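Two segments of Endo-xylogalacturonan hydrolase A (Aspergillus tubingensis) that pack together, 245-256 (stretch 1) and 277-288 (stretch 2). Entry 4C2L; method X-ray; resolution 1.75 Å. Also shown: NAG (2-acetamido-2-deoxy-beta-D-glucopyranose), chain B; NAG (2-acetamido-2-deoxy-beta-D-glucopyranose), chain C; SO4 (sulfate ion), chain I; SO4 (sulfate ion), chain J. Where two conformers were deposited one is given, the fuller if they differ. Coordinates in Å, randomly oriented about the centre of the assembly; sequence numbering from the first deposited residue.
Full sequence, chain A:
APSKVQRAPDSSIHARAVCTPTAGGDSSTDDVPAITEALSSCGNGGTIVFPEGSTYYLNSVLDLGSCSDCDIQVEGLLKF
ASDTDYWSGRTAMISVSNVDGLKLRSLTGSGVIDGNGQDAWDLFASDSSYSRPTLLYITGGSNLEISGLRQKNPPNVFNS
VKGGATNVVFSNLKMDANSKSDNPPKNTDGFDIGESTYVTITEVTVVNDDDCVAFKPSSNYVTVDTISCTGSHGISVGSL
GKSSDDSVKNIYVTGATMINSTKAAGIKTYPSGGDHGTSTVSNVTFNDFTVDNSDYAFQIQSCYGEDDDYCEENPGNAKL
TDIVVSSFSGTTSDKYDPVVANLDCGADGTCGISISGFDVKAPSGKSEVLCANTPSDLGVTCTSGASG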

# COMPACT_ATOMS: atom_id res chain seq x y z
N ASP A 245 -9.88 -16.02 -9.38
CA ASP A 245 -9.29 -16.76 -8.29
C ASP A 245 -7.96 -16.09 -7.97
O ASP A 245 -7.08 -16.01 -8.82
CB ASP A 245 -9.08 -18.22 -8.71
CG ASP A 245 -10.36 -19.06 -8.62
OD1 ASP A 245 -11.45 -18.52 -8.31
OD2 ASP A 245 -10.26 -20.29 -8.84
N ASP A 246 -7.83 -15.59 -6.75
CA ASP A 246 -6.70 -14.76 -6.37
C ASP A 246 -5.99 -15.37 -5.18
O ASP A 246 -6.63 -15.91 -4.28
CB ASP A 246 -7.21 -13.38 -5.92
CG ASP A 246 -7.79 -12.56 -7.06
OD1 ASP A 246 -7.36 -12.73 -8.22
OD2 ASP A 246 -8.67 -11.72 -6.77
N SER A 247 -4.66 -15.26 -5.16
CA SER A 247 -3.90 -15.75 -4.02
C SER A 247 -2.90 -14.73 -3.48
O SER A 247 -2.36 -13.90 -4.23
CB SER A 247 -3.19 -17.06 -4.35
OG SER A 247 -2.03 -16.79 -5.09
N VAL A 248 -2.67 -14.81 -2.18
CA VAL A 248 -1.60 -14.04 -1.52
C VAL A 248 -0.90 -15.06 -0.63
O VAL A 248 -1.56 -15.78 0.13
CB VAL A 248 -2.17 -12.89 -0.66
CG1 VAL A 248 -1.07 -12.25 0.19
CG2 VAL A 248 -2.80 -11.82 -1.55
N LYS A 249 0.42 -15.17 -0.75
CA LYS A 249 1.15 -16.12 0.08
C LYS A 249 2.50 -15.68 0.57
O LYS A 249 3.15 -14.81 -0.05
CB LYS A 249 1.28 -17.48 -0.61
CG LYS A 249 1.86 -17.44 -1.99
CD LYS A 249 1.64 -18.78 -2.69
CE LYS A 249 2.46 -18.80 -3.96
NZ LYS A 249 2.33 -20.11 -4.65
N ASN A 250 2.94 -16.29 1.66
CA ASN A 250 4.32 -16.15 2.13
C ASN A 250 4.65 -14.68 2.42
O ASN A 250 5.59 -14.09 1.85
CB ASN A 250 5.28 -16.78 1.13
CG ASN A 250 4.91 -18.22 0.82
OD1 ASN A 250 4.54 -18.98 1.73
ND2 ASN A 250 4.97 -18.60 -0.46
N ILE A 251 3.86 -14.13 3.33
CA ILE A 251 3.96 -12.72 3.71
C ILE A 251 4.41 -12.64 5.16
O ILE A 251 3.86 -13.33 6.02
CB ILE A 251 2.59 -12.03 3.59
CG1 ILE A 251 1.95 -12.22 2.19
CG2 ILE A 251 2.66 -10.56 4.01
CD1 ILE A 251 2.72 -11.63 1.03
N TYR A 252 5.38 -11.76 5.44
CA TYR A 252 5.82 -11.57 6.82
C TYR A 252 5.86 -10.09 7.13
O TYR A 252 6.58 -9.33 6.48
CB TYR A 252 7.19 -12.22 7.03
CG TYR A 252 7.65 -12.10 8.46
CD1 TYR A 252 7.12 -12.93 9.46
CD2 TYR A 252 8.57 -11.12 8.83
CE1 TYR A 252 7.51 -12.80 10.79
CE2 TYR A 252 8.98 -10.99 10.16
CZ TYR A 252 8.44 -11.82 11.12
OH TYR A 252 8.81 -11.67 12.44
N VAL A 253 5.08 -9.67 8.13
CA VAL A 253 5.02 -8.26 8.51
C VAL A 253 5.38 -8.18 9.99
O VAL A 253 4.77 -8.84 10.82
CB VAL A 253 3.62 -7.67 8.34
CG1 VAL A 253 3.62 -6.21 8.78
CG2 VAL A 253 3.16 -7.78 6.88
N THR A 254 6.39 -7.38 10.30
CA THR A 254 6.77 -7.21 11.71
C THR A 254 7.07 -5.75 12.04
O THR A 254 7.52 -5.00 11.17
CB THR A 254 7.97 -8.12 12.08
OG1 THR A 254 8.13 -8.16 13.51
CG2 THR A 254 9.27 -7.66 11.38
N GLY A 255 6.79 -5.36 13.27
CA GLY A 255 7.18 -4.03 13.76
C GLY A 255 6.34 -2.90 13.20
O GLY A 255 6.87 -1.88 12.77
N ALA A 256 5.02 -3.09 13.18
CA ALA A 256 4.12 -2.08 12.63
C ALA A 256 3.50 -1.24 13.73
O ALA A 256 2.87 -1.76 14.65
CB ALA A 256 3.02 -2.74 11.81
N GLY A 277 -14.42 -14.78 -7.61
CA GLY A 277 -13.62 -15.99 -7.57
C GLY A 277 -13.33 -16.41 -6.14
O GLY A 277 -13.86 -15.85 -5.19
N THR A 278 -12.47 -17.42 -6.00
CA THR A 278 -12.11 -17.90 -4.67
C THR A 278 -10.77 -17.28 -4.31
O THR A 278 -9.93 -17.04 -5.19
CB THR A 278 -12.05 -19.45 -4.57
OG1 THR A 278 -13.37 -19.98 -4.74
CG2 THR A 278 -11.53 -19.90 -3.19
N SER A 279 -10.60 -16.99 -3.03
CA SER A 279 -9.41 -16.36 -2.54
C SER A 279 -8.63 -17.37 -1.72
O SER A 279 -9.21 -18.09 -0.92
CB SER A 279 -9.80 -15.20 -1.61
OG SER A 279 -10.52 -14.21 -2.32
N THR A 280 -7.32 -17.39 -1.92
CA THR A 280 -6.43 -18.27 -1.16
C THR A 280 -5.38 -17.41 -0.48
O THR A 280 -4.67 -16.65 -1.14
CB THR A 280 -5.78 -19.31 -2.09
OG1 THR A 280 -6.82 -20.05 -2.74
CG2 THR A 280 -4.89 -20.26 -1.32
N VAL A 281 -5.28 -17.52 0.84
CA VAL A 281 -4.26 -16.76 1.55
C VAL A 281 -3.52 -17.75 2.41
O VAL A 281 -4.13 -18.40 3.28
CB VAL A 281 -4.87 -15.65 2.44
CG1 VAL A 281 -3.76 -14.83 3.10
CG2 VAL A 281 -5.77 -14.76 1.60
N SER A 282 -2.22 -17.89 2.17
CA SER A 282 -1.45 -18.89 2.92
C SER A 282 -0.13 -18.36 3.45
O SER A 282 0.60 -17.66 2.76
CB SER A 282 -1.25 -20.16 2.09
OG SER A 282 -0.38 -19.95 1.00
N ASN A 283 0.16 -18.70 4.71
CA ASN A 283 1.41 -18.32 5.34
C ASN A 283 1.58 -16.80 5.38
O ASN A 283 2.45 -16.24 4.71
CB ASN A 283 2.60 -19.00 4.66
CG ASN A 283 3.94 -18.59 5.25
OD1 ASN A 283 4.05 -18.21 6.42
ND2 ASN A 283 4.97 -18.66 4.42
N VAL A 284 0.73 -16.16 6.17
CA VAL A 284 0.82 -14.72 6.39
C VAL A 284 0.97 -14.49 7.88
O VAL A 284 0.14 -14.93 8.66
CB VAL A 284 -0.42 -13.99 5.84
CG1 VAL A 284 -0.34 -12.50 6.17
CG2 VAL A 284 -0.53 -14.20 4.33
N THR A 285 2.03 -13.79 8.25
CA THR A 285 2.25 -13.47 9.67
C THR A 285 2.23 -11.96 9.89
O THR A 285 2.91 -11.22 9.18
CB THR A 285 3.62 -14.01 10.12
OG1 THR A 285 3.59 -15.44 10.06
CG2 THR A 285 3.93 -13.56 11.57
N PHE A 286 1.48 -11.54 10.91
CA PHE A 286 1.44 -10.16 11.36
C PHE A 286 2.03 -10.23 12.77
O PHE A 286 1.39 -10.79 13.68
CB PHE A 286 0.01 -9.65 11.46
CG PHE A 286 -0.80 -9.75 10.18
CD1 PHE A 286 -1.53 -10.90 9.89
CD2 PHE A 286 -0.87 -8.67 9.30
CE1 PHE A 286 -2.30 -10.98 8.73
CE2 PHE A 286 -1.64 -8.74 8.14
CZ PHE A 286 -2.36 -9.90 7.86
N ASN A 287 3.22 -9.68 12.94
CA ASN A 287 3.95 -9.78 14.22
C ASN A 287 4.34 -8.42 14.79
O ASN A 287 4.68 -7.50 14.05
CB ASN A 287 5.22 -10.62 14.01
CG ASN A 287 6.00 -10.81 15.29
OD1 ASN A 287 5.52 -11.42 16.25
ND2 ASN A 287 7.23 -10.28 15.32
N ASP A 288 4.30 -8.29 16.12
CA ASP A 288 4.83 -7.09 16.78
C ASP A 288 4.15 -5.82 16.27
O ASP A 288 4.80 -4.91 15.71
CB ASP A 288 6.35 -6.99 16.55
CG ASP A 288 7.16 -7.84 17.51
OD1 ASP A 288 6.58 -8.54 18.37
OD2 ASP A 288 8.41 -7.80 17.40
C1 NAG B . 6.29 -18.27 4.84
C2 NAG B . 7.32 -19.23 4.23
C3 NAG B . 8.75 -18.76 4.51
C4 NAG B . 8.92 -17.28 4.13
C5 NAG B . 7.80 -16.43 4.75
C6 NAG B . 7.83 -14.93 4.41
C7 NAG B . 6.66 -21.58 4.17
C8 NAG B . 6.56 -22.86 4.96
N2 NAG B . 7.15 -20.54 4.83
O3 NAG B . 9.64 -19.56 3.77
O4 NAG B . 10.20 -16.86 4.58
O5 NAG B . 6.53 -16.95 4.38
O6 NAG B . 7.99 -14.71 3.02
O7 NAG B . 6.30 -21.55 2.99
C1 NAG C . 10.93 -16.23 3.51
C2 NAG C . 12.07 -15.39 4.09
C3 NAG C . 13.07 -14.87 3.06
C4 NAG C . 13.36 -15.85 1.92
C5 NAG C . 12.08 -16.55 1.45
C6 NAG C . 12.38 -17.62 0.42
C7 NAG C . 11.49 -14.20 6.12
C8 NAG C . 10.92 -12.95 6.74
N2 NAG C . 11.54 -14.23 4.79
O3 NAG C . 14.28 -14.64 3.75
O4 NAG C . 13.98 -15.15 0.86
O5 NAG C . 11.42 -17.16 2.55
O6 NAG C . 13.17 -18.61 1.04
O7 NAG C . 11.86 -15.13 6.82
S SO4 I . 9.84 -10.68 18.68
O1 SO4 I . 9.56 -9.46 19.47
O2 SO4 I . 9.30 -11.86 19.40
O3 SO4 I . 11.30 -10.84 18.50
O4 SO4 I . 9.19 -10.57 17.36
S SO4 J . 3.74 -22.20 -1.73
O1 SO4 J . 2.57 -22.01 -0.83
O2 SO4 J . 4.32 -23.54 -1.46
O3 SO4 J . 4.78 -21.17 -1.49
O4 SO4 J . 3.27 -22.11 -3.13
O HOH W 1 2.28 -20.66 1.37
O HOH W 2 4.88 -15.66 7.20
O HOH W 3 9.78 -6.51 14.71

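This contact is two neighbouring rungs of a parallel beta stack, joined by a nearly continuous backbone ladder that passes in register through a shared corner, with side chains pairing position by position on top of it. Strand 246-249 lies beside strand 279-282 and strand 251-256 beside strand 284-287, with axes 4.7 Å apart in both cases and directions within 7° of parallel.

The ladder follows the parallel rule: within a strand, every second residue of the first stretch sends both its N and its O to the residues flanking its partner. Val248 N donates to Thr280 O (2.9 Å), and Val248 O accepts from Ser282 N (3.0 Å). Beyond the corner the pattern resumes: Ile251 N bonds Asn283 O at 2.9 Å, Thr285 N bonds Ile251 O at 2.9 Å, and Val253 repeats the motif between Thr285 and Asn287. Asn250 and Asn283 turn together, each with positive phi and psi near 60°, and the ladder and register carry on past them.

At that corner like meets like. An amide carries both a donor and an acceptor, so Asn283 ND2 can donate to Asn250 OD1 (2.7 Å). The same ND2 is the glycosylation site, bonded covalently to NAG of chain B, and that sugar's O6 in turn donates to Asn250 O at 2.7 Å. Water 1 links Asn250 OD1 with Ser282 OG, at 2.8 Å from each.

In-register pairing sets apolar residues beside apolar ones in the buried pairs, while the other pairs are more mixed. Before the corner Val248 and Val281 share a face; after it, on the next sheet, Ile251 pairs with Val284 and Val253 with Phe286; all six are buried, and Ile251 CG1 packs 3.8 Å from Val284 CG2. The face with Ser247, Thr280, Lys249 and Ser282 is more polar and partly exposed. After the corner, on the face that Tyr252 and Thr285 share, Tyr252 CD1 rests 3.7 Å from Thr285 CB, while the acetyl methyl C8 of the chain C NAG approaches Tyr252 CD2 to 3.6 Å, so protein and glycan share one aromatic ring. Next comes Thr254 beside Asn287, where Asn287 ND2 donates to Thr254 OG1 at 2.9 Å and also to sulfate I O4 at 2.8 Å.

The ends are finished differently. Asp245 OD1 takes the hydrogen of Thr278 N (2.8 Å, nearly linear), a carboxylate filling the acceptor role just ahead of the first strand pair. At the far end Gly255 N still bonds Asn287 O at 3.1 Å, with a positive phi that suits glycine, and the ladder closes with a weak bond from Ala256 N to Asp288 O at 3.1 Å.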